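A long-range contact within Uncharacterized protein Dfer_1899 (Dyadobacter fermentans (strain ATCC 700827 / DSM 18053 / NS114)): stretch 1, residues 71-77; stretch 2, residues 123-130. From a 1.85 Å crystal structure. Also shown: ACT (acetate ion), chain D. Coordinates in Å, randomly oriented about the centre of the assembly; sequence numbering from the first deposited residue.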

ATOM      1  N   ILE A  71     -11.161 -19.331   7.845  1.00 10.80           N
ATOM      2  CA  ILE A  71      -9.743 -19.309   8.157  1.00  9.87           C
ATOM      3  C   ILE A  71      -9.126 -18.108   7.455  1.00 13.86           C
ATOM      4  O   ILE A  71      -9.291 -17.932   6.242  1.00 13.59           O
ATOM      5  CB  ILE A  71      -9.078 -20.619   7.698  1.00 11.87           C
ATOM      6  CG1 ILE A  71      -9.794 -21.824   8.324  1.00 14.94           C
ATOM      7  CG2 ILE A  71      -7.570 -20.617   8.015  1.00 10.15           C
ATOM      8  CD1 ILE A  71      -9.576 -23.109   7.536  1.00 15.56           C
ATOM      9  N   VAL A  72      -8.421 -17.271   8.207  1.00 10.47           N
ATOM     10  CA  VAL A  72      -7.808 -16.061   7.664  1.00 10.60           C
ATOM     11  C   VAL A  72      -6.303 -16.196   7.835  1.00 11.21           C
ATOM     12  O   VAL A  72      -5.815 -16.291   8.967  1.00  9.93           O
ATOM     13  CB  VAL A  72      -8.310 -14.795   8.375  1.00 13.55           C
ATOM     14  CG1 VAL A  72      -7.686 -13.542   7.695  1.00 11.30           C
ATOM     15  CG2 VAL A  72      -9.823 -14.740   8.357  1.00 13.63           C
ATOM     16  N   LEU A  73      -5.559 -16.181   6.731  1.00 10.75           N
ATOM     17  CA  LEU A  73      -4.103 -16.274   6.801  1.00  9.59           C
ATOM     18  C   LEU A  73      -3.483 -14.986   6.269  1.00 11.44           C
ATOM     19  O   LEU A  73      -3.718 -14.607   5.112  1.00 12.60           O
ATOM     20  CB  LEU A  73      -3.584 -17.500   6.036  1.00  7.33           C
ATOM     21  CG  LEU A  73      -2.058 -17.724   5.989  1.00  9.56           C
ATOM     22  CD1 LEU A  73      -1.752 -19.218   5.768  1.00 10.36           C
ATOM     23  CD2 LEU A  73      -1.365 -16.913   4.899  1.00  8.35           C
ATOM     24  N   ALA A  74      -2.672 -14.338   7.110  1.00  6.94           N
ATOM     25  CA  ALA A  74      -1.991 -13.087   6.767  1.00  6.00           C
ATOM     26  C   ALA A  74      -0.563 -13.401   6.369  1.00  7.27           C
ATOM     27  O   ALA A  74       0.052 -14.309   6.936  1.00 10.12           O
ATOM     28  CB  ALA A  74      -1.977 -12.126   7.957  1.00  7.29           C
ATOM     29  N   PHE A  75      -0.034 -12.656   5.398  1.00 11.84           N
ATOM     30  CA  PHE A  75       1.367 -12.823   5.041  1.00 10.04           C
ATOM     31  C   PHE A  75       1.900 -11.531   4.442  1.00 12.44           C
ATOM     32  O   PHE A  75       1.154 -10.598   4.123  1.00 10.72           O
ATOM     33  CB  PHE A  75       1.596 -14.020   4.080  1.00  8.97           C
ATOM     34  CG  PHE A  75       0.863 -13.911   2.756  1.00  9.74           C
ATOM     35  CD1 PHE A  75      -0.491 -14.225   2.673  1.00  8.58           C
ATOM     36  CD2 PHE A  75       1.531 -13.541   1.600  1.00 11.09           C
ATOM     37  CE1 PHE A  75      -1.178 -14.158   1.473  1.00 10.75           C
ATOM     38  CE2 PHE A  75       0.853 -13.474   0.384  1.00 10.80           C
ATOM     39  CZ  PHE A  75      -0.495 -13.785   0.317  1.00 11.12           C
ATOM     40  N   ARG A  76       3.221 -11.473   4.355  1.00  9.34           N
ATOM     41  CA  ARG A  76       3.923 -10.370   3.711  1.00 10.01           C
ATOM     42  C   ARG A  76       4.021 -10.663   2.224  1.00  8.19           C
ATOM     43  O   ARG A  76       4.511 -11.728   1.830  1.00  9.76           O
ATOM     44  CB  ARG A  76       5.335 -10.216   4.295  1.00  7.29           C
ATOM     45  CG  ARG A  76       6.193  -9.110   3.617  1.00 10.25           C
ATOM     46  CD  ARG A  76       7.647  -9.200   4.125  1.00 10.52           C
ATOM     47  NE  ARG A  76       8.512  -8.108   3.637  1.00  8.79           N
ATOM     48  CZ  ARG A  76       9.203  -8.145   2.498  1.00 11.92           C
ATOM     49  NH1 ARG A  76       9.126  -9.207   1.686  1.00  7.66           N
ATOM     50  NH2 ARG A  76       9.972  -7.112   2.157  1.00 11.65           N
ATOM     51  N   ARG A  77       3.592  -9.708   1.399  1.00  9.85           N
ATOM     52  CA  ARG A  77       3.754  -9.815  -0.046  1.00 11.13           C
ATOM     53  C   ARG A  77       4.548  -8.627  -0.567  1.00  9.28           C
ATOM     54  O   ARG A  77       4.247  -7.475  -0.237  1.00 11.02           O
ATOM     55  CB  ARG A  77       2.408  -9.922  -0.770  1.00  9.14           C
ATOM     56  CG  ARG A  77       2.605 -10.316  -2.237  1.00 11.62           C
ATOM     57  CD  ARG A  77       1.280 -10.619  -2.940  1.00  9.21           C
ATOM     58  NE  ARG A  77       0.543  -9.383  -3.210  1.00 10.73           N
ATOM     59  CZ  ARG A  77      -0.464  -9.281  -4.072  1.00 16.05           C
ATOM     60  NH1 ARG A  77      -1.079  -8.103  -4.247  1.00 14.38           N
ATOM     61  NH2 ARG A  77      -0.847 -10.351  -4.763  1.00 10.75           N
ATOM     62  N   GLY A 123       7.911  -0.215   3.954  1.00 10.51           N
ATOM     63  CA  GLY A 123       7.521  -1.613   3.807  1.00 10.63           C
ATOM     64  C   GLY A 123       7.235  -2.272   5.147  1.00 11.52           C
ATOM     65  O   GLY A 123       7.835  -1.929   6.174  1.00 13.87           O
ATOM     66  N   SER A 124       6.279  -3.210   5.142  1.00 11.97           N
ATOM     67  CA  SER A 124       5.817  -3.865   6.363  1.00 11.43           C
ATOM     68  C   SER A 124       6.207  -5.340   6.383  1.00 11.85           C
ATOM     69  O   SER A 124       6.310  -5.984   5.335  1.00 10.10           O
ATOM     70  CB  SER A 124       4.305  -3.719   6.495  1.00 13.49           C
ATOM     71  OG  SER A 124       3.964  -2.348   6.570  1.00 12.52           O
ATOM     72  N   GLN A 125       6.395  -5.889   7.583  1.00  9.42           N
ATOM     73  CA  GLN A 125       6.954  -7.233   7.737  1.00  9.53           C
ATOM     74  C   GLN A 125       6.015  -8.167   8.496  1.00 13.18           C
ATOM     75  O   GLN A 125       5.110  -7.725   9.207  1.00 13.16           O
ATOM     76  CB  GLN A 125       8.265  -7.177   8.518  1.00 12.91           C
ATOM     77  CG  GLN A 125       9.294  -6.233   7.898  1.00 11.62           C
ATOM     78  CD  GLN A 125       9.719  -6.718   6.541  1.00 13.39           C
ATOM     79  OE1 GLN A 125       9.399  -6.109   5.525  1.00 15.24           O
ATOM     80  NE2 GLN A 125      10.432  -7.842   6.508  1.00 15.17           N
ATOM     81  N   ASP A 126       6.289  -9.469   8.367  1.00 10.54           N
ATOM     82  CA  ASP A 126       5.844 -10.521   9.284  1.00 12.11           C
ATOM     83  C   ASP A 126       4.545 -10.218  10.037  1.00 10.79           C
ATOM     84  O   ASP A 126       4.579  -9.994  11.255  1.00 14.56           O
ATOM     85  CB  ASP A 126       6.931 -10.800  10.327  1.00 11.95           C
ATOM     86  CG  ASP A 126       8.284 -11.126   9.707  1.00 19.55           C
ATOM     87  OD1 ASP A 126       8.556 -10.694   8.572  1.00 13.55           O
ATOM     88  OD2 ASP A 126       9.093 -11.817  10.372  1.00 25.50           O
ATOM     89  N   PRO A 127       3.390 -10.202   9.382  1.00  9.43           N
ATOM     90  CA  PRO A 127       2.142  -9.965  10.129  1.00  8.18           C
ATOM     91  C   PRO A 127       1.886 -11.112  11.091  1.00 12.23           C
ATOM     92  O   PRO A 127       1.862 -12.276  10.694  1.00 13.26           O
ATOM     93  CB  PRO A 127       1.069  -9.914   9.032  1.00  9.04           C
ATOM     94  CG  PRO A 127       1.666 -10.844   7.918  1.00  8.10           C
ATOM     95  CD  PRO A 127       3.161 -10.632   7.985  1.00 10.14           C
ATOM     96  N   CYS A 128       1.668 -10.781  12.358  1.00 10.99           N
ATOM     97  CA  CYS A 128       1.404 -11.784  13.378  1.00 11.56           C
ATOM     98  C   CYS A 128      -0.002 -11.571  13.935  1.00 11.05           C
ATOM     99  O   CYS A 128      -0.237 -10.613  14.667  1.00 12.26           O
ATOM    100  CB  CYS A 128       2.477 -11.689  14.471  1.00 14.94           C
ATOM    101  SG  CYS A 128       4.035 -12.344  13.827  1.00 12.84           S
ATOM    102  N   LEU A 129      -0.920 -12.466  13.591  1.00  8.04           N
ATOM    103  CA  LEU A 129      -2.316 -12.384  14.007  1.00 11.26           C
ATOM    104  C   LEU A 129      -2.526 -13.004  15.392  1.00 13.11           C
ATOM    105  O   LEU A 129      -1.985 -14.073  15.704  1.00 10.13           O
ATOM    106  CB  LEU A 129      -3.206 -13.105  12.988  1.00  9.39           C
ATOM    107  CG  LEU A 129      -3.215 -12.603  11.538  1.00 10.11           C
ATOM    108  CD1 LEU A 129      -4.105 -13.495  10.633  1.00  9.64           C
ATOM    109  CD2 LEU A 129      -3.709 -11.159  11.492  1.00  8.39           C
ATOM    110  N   LEU A 130      -3.329 -12.333  16.219  1.00 10.87           N
ATOM    111  CA  LEU A 130      -3.872 -12.929  17.444  1.00 10.39           C
ATOM    112  C   LEU A 130      -5.383 -12.733  17.429  1.00 14.42           C
ATOM    113  O   LEU A 130      -5.851 -11.602  17.280  1.00 11.98           O
ATOM    114  CB  LEU A 130      -3.304 -12.285  18.712  1.00 13.00           C
ATOM    115  CG  LEU A 130      -3.927 -12.838  20.021  1.00 10.46           C
ATOM    116  CD1 LEU A 130      -3.538 -14.321  20.247  1.00 13.97           C
ATOM    117  CD2 LEU A 130      -3.521 -11.996  21.227  1.00 14.31           C
TER
HETATM  118  C   ACT D 402      12.116 -10.994   8.521  1.00 42.45           C
HETATM  119  O   ACT D 402      11.407  -9.952   8.499  1.00 42.56           O
HETATM  120  OXT ACT D 402      11.606 -12.035   9.039  1.00 24.84           O
HETATM  121  CH3 ACT D 402      13.509 -10.981   7.962  1.00 45.34           C
HETATM  122  O   HOH W   1      10.034  -4.330   3.682  1.00 12.93           O

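The contact joins a strand, residues 71-77, to a loop and its flanking strand segments in residues 123-130. The two run in roughly opposing directions (156° apart), and their nearest CA pairs, Phe75 with Pro127 and Arg76 with Asp126, lie 5.9 Å apart. The one hydrogen bond across the contact joins two side chains; the rest is packing, partly of side chains on backbone. Together the stretches bury 352 Å², both sides summed.

Apolar packing rests on strand alternation: Val72, Ala74 and Arg76 direct CA-to-CB toward the second stretch, Leu73 and Phe75 away. Ala74 CB lies 3.7 Å from Leu129 CD1 and 3.9 Å from Pro127 CG, so its short methyl meets both residues. Leu129 (chi1 m, chi2 t) also brings CD1 to 3.7 Å from Val72 O. The compact proline ring lies close on the strand backbone, with CG 3.5 Å from Phe75 CA.

The polar link depends on a long, extended Arg76, chi1 to chi3 all t, with the most area covered (83 Å²). Its NE donates a hydrogen bond to Gln125 OE1 (2.9 Å, 155°), which sits at the guanidinium edge. The CA-to-CB bond of Gln125 points away, but with chi1 and chi2 both m the side-chain end comes nearer. Water 1 bridges the pair, accepting from Arg76 NH2 (3.2 Å) and donating to Gln125 OE1 (2.6 Å). Gln125 NE2 donates to acetate O (3.1 Å, 154°). Asp126 N is buried without a partner.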